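Local coordinates for GDSL-like Lipase (Parabacteroides distasonis, PDB 3P94), which is a GDSL-like serine hydrolase of the SGNH superfamily that may act as a lysophospholipase, cleaving the acyl ester of lysophosphatidylcholine, at residues I115-D127 against L156-N170. Numbering follows the deposited sequence. Where two conformers were deposited one is given.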
loop_
_atom_site.group_PDB
_atom_site.type_symbol
_atom_site.label_atom_id
_atom_site.label_comp_id
_atom_site.label_asym_id
_atom_site.label_seq_id
_atom_site.Cartn_x
_atom_site.Cartn_y
_atom_site.Cartn_z
ATOM N N ILE A 115 -7.974 14.954 2.041
ATOM C CA ILE A 115 -6.762 14.187 2.341
ATOM C C ILE A 115 -5.955 14.064 1.047
ATOM O O ILE A 115 -6.514 13.662 0.026
ATOM C CB ILE A 115 -7.106 12.794 2.961
ATOM C CG1 ILE A 115 -7.950 12.935 4.252
ATOM C CG2 ILE A 115 -5.844 11.986 3.232
ATOM C CD1 ILE A 115 -8.794 11.688 4.647
ATOM N N LYS A 116 -4.651 14.409 1.089
ATOM C CA LYS A 116 -3.758 14.294 -0.071
ATOM C C LYS A 116 -3.401 12.823 -0.293
ATOM O O LYS A 116 -3.034 12.140 0.663
ATOM C CB LYS A 116 -2.477 15.130 0.122
ATOM C CG LYS A 116 -2.711 16.629 0.079
ATOM C CD LYS A 116 -1.397 17.385 0.116
ATOM C CE LYS A 116 -1.622 18.875 0.130
ATOM N NZ LYS A 116 -0.676 19.547 1.052
ATOM N N VAL A 117 -3.514 12.333 -1.533
ATOM C CA VAL A 117 -3.179 10.931 -1.821
ATOM C C VAL A 117 -1.766 10.820 -2.387
ATOM O O VAL A 117 -1.429 11.458 -3.390
ATOM C CB VAL A 117 -4.195 10.243 -2.766
ATOM C CG1 VAL A 117 -3.758 8.817 -3.110
ATOM C CG2 VAL A 117 -5.586 10.232 -2.145
ATOM N N ILE A 118 -0.975 9.937 -1.773
ATOM C CA ILE A 118 0.354 9.579 -2.235
ATOM C C ILE A 118 0.263 8.115 -2.670
ATOM O O ILE A 118 0.110 7.232 -1.831
ATOM C CB ILE A 118 1.446 9.844 -1.166
ATOM C CG1 ILE A 118 1.589 11.364 -0.893
ATOM C CG2 ILE A 118 2.778 9.234 -1.602
ATOM C CD1 ILE A 118 2.279 11.722 0.424
ATOM N N PHE A 119 0.286 7.872 -3.984
ATOM C CA PHE A 119 0.211 6.519 -4.521
ATOM C C PHE A 119 1.595 5.919 -4.657
ATOM O O PHE A 119 2.520 6.599 -5.107
ATOM C CB PHE A 119 -0.492 6.508 -5.895
ATOM C CG PHE A 119 -1.991 6.324 -5.853
ATOM C CD1 PHE A 119 -2.552 5.184 -5.294
ATOM C CD2 PHE A 119 -2.838 7.263 -6.431
ATOM C CE1 PHE A 119 -3.943 5.018 -5.253
ATOM C CE2 PHE A 119 -4.228 7.087 -6.401
ATOM C CZ PHE A 119 -4.769 5.968 -5.811
ATOM N N CYS A 120 1.733 4.631 -4.288
ATOM C CA CYS A 120 2.986 3.891 -4.410
ATOM C C CYS A 120 2.876 2.855 -5.497
ATOM O O CYS A 120 1.869 2.153 -5.585
ATOM C CB CYS A 120 3.364 3.229 -3.088
ATOM S SG CYS A 120 3.573 4.382 -1.712
ATOM N N SER A 121 3.965 2.686 -6.257
ATOM C CA SER A 121 4.088 1.631 -7.253
ATOM C C SER A 121 3.998 0.304 -6.546
ATOM O O SER A 121 4.651 0.134 -5.512
ATOM C CB SER A 121 5.451 1.725 -7.937
ATOM O OG SER A 121 6.486 1.425 -7.012
ATOM N N VAL A 122 3.226 -0.641 -7.093
ATOM C CA VAL A 122 3.177 -1.999 -6.552
ATOM C C VAL A 122 4.607 -2.539 -6.709
ATOM O O VAL A 122 5.253 -2.279 -7.735
ATOM C CB VAL A 122 2.097 -2.871 -7.258
ATOM C CG1 VAL A 122 2.126 -4.313 -6.755
ATOM C CG2 VAL A 122 0.702 -2.273 -7.068
ATOM N N LEU A 123 5.133 -3.200 -5.663
ATOM C CA LEU A 123 6.498 -3.717 -5.692
ATOM C C LEU A 123 6.669 -4.811 -6.769
ATOM O O LEU A 123 5.703 -5.516 -7.099
ATOM C CB LEU A 123 6.900 -4.260 -4.316
ATOM C CG LEU A 123 7.717 -3.335 -3.406
ATOM C CD1 LEU A 123 7.014 -2.011 -3.152
ATOM C CD2 LEU A 123 8.025 -4.005 -2.081
ATOM N N PRO A 124 7.900 -4.970 -7.314
ATOM C CA PRO A 124 8.137 -6.070 -8.265
ATOM C C PRO A 124 7.872 -7.424 -7.598
ATOM O O PRO A 124 8.082 -7.576 -6.395
ATOM C CB PRO A 124 9.620 -5.922 -8.623
ATOM C CG PRO A 124 10.019 -4.582 -8.168
ATOM C CD PRO A 124 9.149 -4.235 -7.021
ATOM N N ALA A 125 7.334 -8.372 -8.364
ATOM C CA ALA A 125 7.074 -9.739 -7.920
ATOM C C ALA A 125 7.108 -10.640 -9.130
ATOM O O ALA A 125 6.369 -10.412 -10.086
ATOM C CB ALA A 125 5.742 -9.852 -7.197
ATOM N N TYR A 126 7.979 -11.646 -9.099
ATOM C CA TYR A 126 8.114 -12.599 -10.200
ATOM C C TYR A 126 7.205 -13.813 -9.993
ATOM O O TYR A 126 6.751 -14.412 -10.970
ATOM C CB TYR A 126 9.580 -13.041 -10.336
ATOM C CG TYR A 126 9.824 -14.000 -11.480
ATOM C CD1 TYR A 126 9.804 -13.560 -12.801
ATOM C CD2 TYR A 126 10.117 -15.341 -11.241
ATOM C CE1 TYR A 126 10.049 -14.434 -13.856
ATOM C CE2 TYR A 126 10.364 -16.223 -12.286
ATOM C CZ TYR A 126 10.330 -15.766 -13.594
ATOM O OH TYR A 126 10.567 -16.629 -14.632
ATOM N N ASP A 127 6.961 -14.189 -8.720
ATOM C CA ASP A 127 6.131 -15.346 -8.365
ATOM C C ASP A 127 5.660 -15.264 -6.917
ATOM O O ASP A 127 6.336 -14.658 -6.072
ATOM C CB ASP A 127 6.935 -16.647 -8.586
ATOM C CG ASP A 127 6.121 -17.923 -8.487
ATOM O OD1 ASP A 127 5.114 -18.039 -9.217
ATOM O OD2 ASP A 127 6.493 -18.810 -7.676
ATOM N N LEU A 156 -1.445 14.063 -8.215
ATOM C CA LEU A 156 -1.096 13.250 -7.050
ATOM C C LEU A 156 0.359 12.804 -7.152
ATOM O O LEU A 156 0.868 12.617 -8.258
ATOM C CB LEU A 156 -2.031 12.026 -6.910
ATOM C CG LEU A 156 -3.551 12.253 -7.003
ATOM C CD1 LEU A 156 -4.293 10.929 -6.954
ATOM C CD2 LEU A 156 -4.058 13.193 -5.902
ATOM N N THR A 157 1.030 12.647 -6.009
ATOM C CA THR A 157 2.423 12.202 -5.957
ATOM C C THR A 157 2.483 10.682 -6.221
ATOM O O THR A 157 1.679 9.931 -5.656
ATOM C CB THR A 157 3.033 12.566 -4.582
ATOM O OG1 THR A 157 3.016 13.984 -4.433
ATOM C CG2 THR A 157 4.463 12.046 -4.406
ATOM N N TYR A 158 3.430 10.241 -7.079
ATOM C CA TYR A 158 3.645 8.820 -7.368
ATOM C C TYR A 158 5.013 8.409 -6.811
ATOM O O TYR A 158 6.019 9.052 -7.111
ATOM C CB TYR A 158 3.532 8.530 -8.877
ATOM C CG TYR A 158 3.740 7.074 -9.258
ATOM C CD1 TYR A 158 2.737 6.128 -9.053
ATOM C CD2 TYR A 158 4.917 6.654 -9.880
ATOM C CE1 TYR A 158 2.915 4.793 -9.421
ATOM C CE2 TYR A 158 5.101 5.328 -10.266
ATOM C CZ TYR A 158 4.096 4.402 -10.039
ATOM O OH TYR A 158 4.271 3.101 -10.441
ATOM N N VAL A 159 5.034 7.381 -5.960
ATOM C CA VAL A 159 6.246 6.870 -5.318
ATOM C C VAL A 159 6.691 5.642 -6.103
ATOM O O VAL A 159 6.026 4.599 -6.050
ATOM C CB VAL A 159 5.998 6.573 -3.809
ATOM C CG1 VAL A 159 7.196 5.903 -3.158
ATOM C CG2 VAL A 159 5.636 7.841 -3.054
ATOM N N ASP A 160 7.804 5.767 -6.844
ATOM C CA ASP A 160 8.281 4.676 -7.679
ATOM C C ASP A 160 9.289 3.762 -6.955
ATOM O O ASP A 160 10.504 3.773 -7.230
ATOM C CB ASP A 160 8.860 5.205 -8.998
ATOM C CG ASP A 160 9.045 4.155 -10.087
ATOM O OD1 ASP A 160 8.702 2.974 -9.848
ATOM O OD2 ASP A 160 9.502 4.518 -11.182
ATOM N N TYR A 161 8.751 2.892 -6.093
ATOM C CA TYR A 161 9.558 1.861 -5.441
ATOM C C TYR A 161 10.064 0.850 -6.464
ATOM O O TYR A 161 11.192 0.371 -6.356
ATOM C CB TYR A 161 8.715 1.076 -4.422
ATOM C CG TYR A 161 8.192 1.808 -3.210
ATOM C CD1 TYR A 161 9.002 2.688 -2.501
ATOM C CD2 TYR A 161 6.949 1.491 -2.668
ATOM C CE1 TYR A 161 8.557 3.293 -1.326
ATOM C CE2 TYR A 161 6.498 2.081 -1.493
ATOM C CZ TYR A 161 7.306 2.979 -0.823
ATOM O OH TYR A 161 6.855 3.557 0.332
ATOM N N HIS A 162 9.179 0.477 -7.413
ATOM C CA HIS A 162 9.371 -0.566 -8.427
ATOM C C HIS A 162 10.658 -0.386 -9.245
ATOM O O HIS A 162 11.445 -1.331 -9.315
ATOM C CB HIS A 162 8.138 -0.645 -9.362
ATOM C CG HIS A 162 8.118 -1.874 -10.226
ATOM N ND1 HIS A 162 8.924 -1.985 -11.347
ATOM C CD2 HIS A 162 7.391 -3.012 -10.099
ATOM C CE1 HIS A 162 8.671 -3.183 -11.859
ATOM N NE2 HIS A 162 7.752 -3.835 -11.151
ATOM N N SER A 163 10.893 0.804 -9.844
ATOM C CA SER A 163 12.103 1.036 -10.641
ATOM C C SER A 163 13.388 0.942 -9.803
ATOM O O SER A 163 14.424 0.494 -10.311
ATOM C CB SER A 163 12.041 2.389 -11.340
ATOM O OG SER A 163 10.925 2.435 -12.215
ATOM N N ALA A 164 13.310 1.344 -8.524
ATOM C CA ALA A 164 14.443 1.326 -7.597
ATOM C C ALA A 164 14.783 -0.077 -7.075
ATOM O O ALA A 164 15.898 -0.288 -6.592
ATOM C CB ALA A 164 14.148 2.233 -6.415
HETATM N N MSE A 165 13.832 -1.023 -7.132
HETATM C CA MSE A 165 14.050 -2.347 -6.536
HETATM C C MSE A 165 14.032 -3.534 -7.515
HETATM O O MSE A 165 14.472 -4.622 -7.129
HETATM C CB MSE A 165 12.969 -2.595 -5.463
HETATM C CG MSE A 165 12.995 -1.577 -4.331
HETATM SE SE MSE A 165 11.408 -1.697 -3.217
HETATM C CE MSE A 165 11.998 -3.154 -2.065
ATOM N N LYS A 166 13.509 -3.359 -8.746
ATOM C CA LYS A 166 13.367 -4.482 -9.689
ATOM C C LYS A 166 14.705 -5.066 -10.162
ATOM O O LYS A 166 15.702 -4.354 -10.237
ATOM C CB LYS A 166 12.526 -4.067 -10.914
ATOM C CG LYS A 166 13.151 -2.968 -11.778
ATOM C CD LYS A 166 12.253 -2.555 -12.919
ATOM C CE LYS A 166 12.914 -1.507 -13.779
ATOM N NZ LYS A 166 12.020 -1.075 -14.888
ATOM N N ASP A 167 14.704 -6.381 -10.477
ATOM C CA ASP A 167 15.838 -7.082 -11.081
ATOM C C ASP A 167 15.522 -7.235 -12.580
ATOM O O ASP A 167 14.520 -6.670 -13.045
ATOM C CB ASP A 167 16.141 -8.431 -10.382
ATOM C CG ASP A 167 15.014 -9.454 -10.369
ATOM O OD1 ASP A 167 14.050 -9.299 -11.156
ATOM O OD2 ASP A 167 15.108 -10.422 -9.591
ATOM N N GLU A 168 16.356 -8.002 -13.316
ATOM C CA GLU A 168 16.234 -8.228 -14.763
ATOM C C GLU A 168 14.922 -8.935 -15.179
ATOM O O GLU A 168 14.515 -8.817 -16.335
ATOM C CB GLU A 168 17.438 -9.037 -15.273
ATOM C CG GLU A 168 18.749 -8.271 -15.269
ATOM C CD GLU A 168 18.992 -7.406 -16.491
ATOM O OE1 GLU A 168 18.400 -6.305 -16.570
ATOM O OE2 GLU A 168 19.790 -7.823 -17.361
ATOM N N ARG A 169 14.273 -9.683 -14.267
ATOM C CA ARG A 169 13.034 -10.399 -14.600
ATOM C C ARG A 169 11.799 -9.724 -13.978
ATOM O O ARG A 169 10.726 -10.333 -13.922
ATOM C CB ARG A 169 13.134 -11.890 -14.201
ATOM C CG ARG A 169 13.390 -12.149 -12.725
ATOM C CD ARG A 169 13.635 -13.616 -12.447
ATOM N NE ARG A 169 13.585 -13.878 -11.009
ATOM C CZ ARG A 169 13.563 -15.086 -10.455
ATOM N NH1 ARG A 169 13.585 -16.175 -11.217
ATOM N NH2 ARG A 169 13.516 -15.216 -9.137
ATOM N N ASN A 170 11.954 -8.449 -13.554
ATOM C CA ASN A 170 10.907 -7.599 -12.939
ATOM C C ASN A 170 10.352 -8.203 -11.640
ATOM O O ASN A 170 9.170 -8.055 -11.317
ATOM C CB ASN A 170 9.783 -7.273 -13.929
ATOM C CG ASN A 170 10.280 -6.405 -15.044
ATOM O OD1 ASN A 170 10.889 -5.359 -14.815
ATOM N ND2 ASN A 170 10.051 -6.825 -16.270
HETATM O O HOH W 1 -0.047 13.799 -3.608
#
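F119 and C120 pair with Y158 and V159 as parallel neighbours, joining strand 116-120 to the edge strand 157-159 through the backbone hydrogen bonds F119 N to T157 O, V159 N to F119 O (2.8 Å) and S121 N to V159 O. Near V117 and T157 the backbones are too far apart to bond directly, and a water bridges them, donating to V117 O and accepting from T157 N. Helix 137-153 links the two strands in a beta-alpha-beta crossover of this flavodoxin-like sheet. Beta-branched I118 and V159 suit extended backbone and meet CG2 to CG2 at 3.5 Å, a tight fit on the side covered by helix 185-202; on the other side, L156 CD1 reaches the edge of the F119 ring.

Beyond the strands S121 is small enough to sit against the start of helix 161-165. Its OG, held between backbone N and carbonyl carbon (chi1 67°), accepts from H162 N at 2.9 Å. D160 is the helix N-cap: OD1 takes S163 N from above the carboxylate plane, while OD2 receives S163 OG at 2.7 Å. Replacing D160 with an alanine would probably leave S163 N and S163 OG without these acceptors and let the first turn fray. Next, P124, whose rigid ring offers C-H groups, makes a CH-pi contact, its CG over one face of the H162 imidazole, 3.8 Å from the centroid; L123, branched and apolar, packs CD1 on Y161 CD2 (3.5 Å). Farther out, the flat, charged R169 guanidinium can stack on the Y126 ring, planes 13° apart, while both residues stay exposed to solvent; its CD lies above the ring centre. The chemistry thus passes from backbone pairing through a polar helix start to an exposed cation-pi stack, so the loop after strand 116-120 keeps following the second segment after the sheet ends.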